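Local atomic coordinates of 6-phospho-alpha-glucosidase (Merdibacter massiliensis, PDB entry 6VC6), a protein that probably hydrolyses 6-phospho-alpha-glucosides such as maltose 6-phosphate, as a family 4 glycoside hydrolase that uses NAD and a manganese ion. Residues A[402-405]-A[406-409]; A[222-226]-A[227-231]. One frame throughout, in Å; residues are numbered along the deposited sequence.

Interaction 1 (A[402-405]-A[406-409]); sequences SYQK and ALEA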
loop_
_atom_site.group_PDB
_atom_site.type_symbol
_atom_site.label_atom_id
_atom_site.label_comp_id
_atom_site.label_asym_id
_atom_site.label_seq_id
_atom_site.Cartn_x
_atom_site.Cartn_y
_atom_site.Cartn_z
ATOM N N SER A 402 -7.994 -18.809 -15.888
ATOM C CA SER A 402 -8.729 -19.922 -15.295
ATOM C C SER A 402 -9.799 -19.388 -14.351
ATOM O O SER A 402 -9.483 -18.819 -13.301
ATOM C CB SER A 402 -7.776 -20.862 -14.561
ATOM O OG SER A 402 -8.483 -21.902 -13.912
ATOM N N TYR A 403 -11.067 -19.579 -14.728
ATOM C CA TYR A 403 -12.163 -19.312 -13.802
ATOM C C TYR A 403 -12.056 -20.200 -12.569
ATOM O O TYR A 403 -12.371 -19.769 -11.453
ATOM C CB TYR A 403 -13.503 -19.525 -14.512
ATOM C CG TYR A 403 -14.734 -19.315 -13.650
ATOM C CD1 TYR A 403 -15.223 -20.332 -12.835
ATOM C CD2 TYR A 403 -15.420 -18.108 -13.668
ATOM C CE1 TYR A 403 -16.347 -20.144 -12.053
ATOM C CE2 TYR A 403 -16.548 -17.913 -12.891
ATOM C CZ TYR A 403 -17.007 -18.935 -12.085
ATOM O OH TYR A 403 -18.127 -18.744 -11.309
ATOM N N GLN A 404 -11.608 -21.445 -12.754
ATOM C CA GLN A 404 -11.527 -22.386 -11.643
ATOM C C GLN A 404 -10.526 -21.923 -10.592
ATOM O O GLN A 404 -10.758 -22.085 -9.388
ATOM C CB GLN A 404 -11.157 -23.775 -12.165
ATOM C CG GLN A 404 -11.054 -24.842 -11.089
ATOM C CD GLN A 404 -12.372 -25.084 -10.384
ATOM O OE1 GLN A 404 -13.437 -25.062 -11.004
ATOM N NE2 GLN A 404 -12.311 -25.317 -9.078
ATOM N N LYS A 405 -9.405 -21.342 -11.027
ATOM C CA LYS A 405 -8.426 -20.829 -10.074
ATOM C C LYS A 405 -8.990 -19.652 -9.286
ATOM O O LYS A 405 -8.738 -19.526 -8.082
ATOM C CB LYS A 405 -7.145 -20.425 -10.801
ATOM C CG LYS A 405 -6.231 -21.587 -11.147
ATOM C CD LYS A 405 -5.853 -22.380 -9.907
ATOM C CE LYS A 405 -5.012 -23.595 -10.265
ATOM N NZ LYS A 405 -3.555 -23.301 -10.203
ATOM N N ALA A 406 -9.757 -18.783 -9.948
ATOM C CA ALA A 406 -10.367 -17.655 -9.253
ATOM C C ALA A 406 -11.408 -18.126 -8.245
ATOM O O ALA A 406 -11.523 -17.560 -7.152
ATOM C CB ALA A 406 -10.990 -16.691 -10.260
ATOM N N LEU A 407 -12.175 -19.163 -8.594
ATOM C CA LEU A 407 -13.174 -19.690 -7.670
ATOM C C LEU A 407 -12.519 -20.275 -6.426
ATOM O O LEU A 407 -13.008 -20.081 -5.306
ATOM C CB LEU A 407 -14.033 -20.741 -8.371
ATOM C CG LEU A 407 -15.064 -21.461 -7.499
ATOM C CD1 LEU A 407 -16.119 -20.485 -6.999
ATOM C CD2 LEU A 407 -15.707 -22.608 -8.262
ATOM N N GLU A 408 -11.409 -20.996 -6.601
ATOM C CA GLU A 408 -10.712 -21.566 -5.452
ATOM C C GLU A 408 -10.076 -20.476 -4.598
ATOM O O GLU A 408 -10.035 -20.590 -3.367
ATOM C CB GLU A 408 -9.660 -22.570 -5.923
ATOM C CG GLU A 408 -10.249 -23.803 -6.592
ATOM C CD GLU A 408 -9.209 -24.638 -7.314
ATOM O OE1 GLU A 408 -8.014 -24.277 -7.265
ATOM O OE2 GLU A 408 -9.588 -25.655 -7.932
ATOM N N ALA A 409 -9.578 -19.411 -5.232
ATOM C CA ALA A 409 -9.027 -18.293 -4.472
ATOM C C ALA A 409 -10.108 -17.594 -3.660
ATOM O O ALA A 409 -9.887 -17.240 -2.496
ATOM C CB ALA A 409 -8.340 -17.305 -5.415
#

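Interaction 2 (A[222-226]-A[227-231]); sequences KIIKE and KGFLP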
loop_
_atom_site.group_PDB
_atom_site.type_symbol
_atom_site.label_atom_id
_atom_site.label_comp_id
_atom_site.label_asym_id
_atom_site.label_seq_id
_atom_site.Cartn_x
_atom_site.Cartn_y
_atom_site.Cartn_z
ATOM N N LYS A 222 -0.242 -1.864 28.124
ATOM C CA LYS A 222 -0.812 -1.337 29.359
ATOM C C LYS A 222 -1.572 -0.041 29.105
ATOM O O LYS A 222 -2.700 0.131 29.582
ATOM C CB LYS A 222 0.290 -1.123 30.396
ATOM C CG LYS A 222 -0.229 -0.741 31.772
ATOM C CD LYS A 222 0.442 0.519 32.291
ATOM C CE LYS A 222 1.876 0.249 32.713
ATOM N NZ LYS A 222 2.394 1.308 33.622
ATOM N N ILE A 223 -0.969 0.884 28.354
ATOM C CA ILE A 223 -1.635 2.151 28.073
ATOM C C ILE A 223 -2.821 1.945 27.136
ATOM O O ILE A 223 -3.838 2.640 27.248
ATOM C CB ILE A 223 -0.624 3.169 27.509
ATOM C CG1 ILE A 223 0.378 3.576 28.591
ATOM C CG2 ILE A 223 -1.328 4.408 26.984
ATOM C CD1 ILE A 223 1.814 3.311 28.226
ATOM N N ILE A 224 -2.726 0.980 26.217
ATOM C CA ILE A 224 -3.839 0.699 25.312
ATOM C C ILE A 224 -5.057 0.222 26.094
ATOM O O ILE A 224 -6.194 0.614 25.803
ATOM C CB ILE A 224 -3.415 -0.327 24.243
ATOM C CG1 ILE A 224 -2.528 0.337 23.192
ATOM C CG2 ILE A 224 -4.633 -0.951 23.578
ATOM C CD1 ILE A 224 -2.104 -0.587 22.073
ATOM N N LYS A 225 -4.837 -0.620 27.107
ATOM C CA LYS A 225 -5.954 -1.150 27.884
ATOM C C LYS A 225 -6.674 -0.056 28.663
ATOM O O LYS A 225 -7.890 -0.136 28.862
ATOM C CB LYS A 225 -5.457 -2.241 28.835
ATOM C CG LYS A 225 -6.565 -2.981 29.570
ATOM C CD LYS A 225 -6.028 -3.707 30.793
ATOM C CE LYS A 225 -6.950 -4.840 31.214
ATOM N NZ LYS A 225 -6.275 -5.791 32.140
ATOM N N GLU A 226 -5.951 0.976 29.101
ATOM C CA GLU A 226 -6.533 2.012 29.945
ATOM C C GLU A 226 -6.938 3.267 29.184
ATOM O O GLU A 226 -7.884 3.945 29.598
ATOM C CB GLU A 226 -5.557 2.398 31.063
ATOM C CG GLU A 226 -4.196 2.876 30.583
ATOM C CD GLU A 226 -3.184 2.979 31.709
ATOM O OE1 GLU A 226 -3.428 2.391 32.784
ATOM O OE2 GLU A 226 -2.145 3.647 31.520
ATOM N N LYS A 227 -6.257 3.596 28.084
ATOM C CA LYS A 227 -6.561 4.808 27.338
ATOM C C LYS A 227 -7.065 4.552 25.924
ATOM O O LYS A 227 -7.864 5.351 25.420
ATOM C CB LYS A 227 -5.320 5.719 27.278
ATOM C CG LYS A 227 -5.464 6.961 26.408
ATOM C CD LYS A 227 -4.266 7.886 26.557
ATOM C CE LYS A 227 -3.304 7.739 25.390
ATOM N NZ LYS A 227 -1.885 7.712 25.841
ATOM N N GLY A 228 -6.677 3.454 25.293
ATOM C CA GLY A 228 -7.071 3.182 23.926
ATOM C C GLY A 228 -5.920 3.366 22.961
ATOM O O GLY A 228 -4.754 3.514 23.338
ATOM N N PHE A 229 -6.270 3.366 21.677
ATOM C CA PHE A 229 -5.283 3.444 20.606
ATOM C C PHE A 229 -5.773 4.423 19.553
ATOM O O PHE A 229 -6.825 4.206 18.944
ATOM C CB PHE A 229 -5.037 2.063 19.992
ATOM C CG PHE A 229 -3.758 1.966 19.214
ATOM C CD1 PHE A 229 -2.540 2.227 19.821
ATOM C CD2 PHE A 229 -3.772 1.604 17.878
ATOM C CE1 PHE A 229 -1.360 2.136 19.105
ATOM C CE2 PHE A 229 -2.597 1.510 17.158
ATOM C CZ PHE A 229 -1.390 1.775 17.772
ATOM N N LEU A 230 -5.011 5.493 19.337
ATOM C CA LEU A 230 -5.354 6.527 18.379
ATOM C C LEU A 230 -4.301 6.609 17.280
ATOM O O LEU A 230 -3.116 6.370 17.532
ATOM C CB LEU A 230 -5.468 7.899 19.056
ATOM C CG LEU A 230 -6.667 8.161 19.968
ATOM C CD1 LEU A 230 -6.565 9.548 20.587
ATOM C CD2 LEU A 230 -7.971 8.009 19.203
ATOM N N PRO A 231 -4.699 6.942 16.055
ATOM C CA PRO A 231 -3.704 7.266 15.030
ATOM C C PRO A 231 -2.971 8.547 15.393
ATOM O O PRO A 231 -3.489 9.399 16.120
ATOM C CB PRO A 231 -4.540 7.437 13.756
ATOM C CG PRO A 231 -5.910 7.766 14.243
ATOM C CD PRO A 231 -6.078 7.040 15.546
#

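Interaction 1 (A[402-405]-A[406-409])
The N-terminal end of helix 403-412, residues 402-409, is capped by S402, and Q404 reaches E408 one turn on. The OG of S402 takes the K405 N-H at 3.1 Å, so a backbone donor of the first turn, which has no carbonyl of a preceding helical turn to bind, is satisfied by a side chain. Beyond the cap the i to i+4 pattern begins with a weak bond from A406 N to S402 O and tightens at once, L407 N lying 2.9 Å from Y403 O; E408 and A409 bond in the same way to Q404 and K405. Over this backbone, an N-H of Q404 NE2 points to E408 OE2, 3.0 Å from the nitrogen, in a nearly straight bond. The acceptor lies in the plane of the amide, whereas the donor meets the anti side of OE2 and stands 30° out of the carboxylate plane, the two flat groups being turned 66° apart. Q404 gets there because its chain turns about the CB-CG bond (chi2 63°), while E408 runs on extended to its carboxylate and brings its CG to 3.3 Å from Q404 O. K405 only skirts this pair: its CD passes 3.9 Å from E408 OE1, but its ammonium turns elsewhere, to a salt bridge with D396. On another side of the helix, CE1 of the Y403 ring approaches L407 CB at 4.4 Å. Y403 and L407 both pack on helix 419-432, where Y403 OH is hydrogen-bonded to D427, while K405, A406 and A409 rest against L393 and A397 of helix 378-400, so the short helix packs against both of these longer ones.

Interaction 2 (A[222-226]-A[227-231])
At the C-terminal end of helix 217-227 the amides of K227 and G228 turn back onto I223 and I224: K227 N lies 2.7 Å from I223 O, and G228 N makes a weaker bond of 2.9 Å to I224 O, bent to 129° at the hydrogen. G228 then leaves the helix with a positive phi of 107°, a conformation in which a side chain would press on the carbonyl oxygen of K227, and this favours glycine. A CH···O contact also runs from I224 CA to G228 O, 3.6 Å long and almost straight. Among the side chains, I224 and F229 make the apolar contact across the helix end. The methyl CD1 of I224 comes to 3.6 Å from F229 CD1 and CG1 follows close by, the two side chains meeting at a slant. I224 holds its CG1 opposite the carbonyl carbon (chi1 -75°) and runs straight on to CD1, which carries the methyl to the ring. On another face of the turn K227 lies alongside I223, pointing the same way; bends at chi3 and chi4 fold its chain so that NZ comes 3.5 Å from I223 CG2, a contact of a charged tip with a methyl. I223, I224 and K227 all touch L183 of helix 172-184. F229 is buried against S179 of that helix, Y245 of helix 239-246 and V248 of helix 248-254, and I224 also meets M252 of the latter, so the helix end and the loop after it pack together against three helices.

In the fold
Along the chain interaction 2 comes first and is complete before interaction 1 begins; both are local, and they neither nest nor cross. Residues 222-231 lead from the end of helix 217-227 into the loop toward helix 239-246, with the side chain of F229 about 12 Å from the bound glucose 6-phosphate. Much later, after helix 378-400, residues 402-409 start the short helix 403-412, which is followed by helix 419-432 and the C terminus. One contact thus ends a helix and the other begins one. The centres of interactions 1 and 2 are about 42 Å apart and the nearest atoms of interactions 1 and 2 about 28 Å apart, so they belong to separate parts of the C-terminal family region.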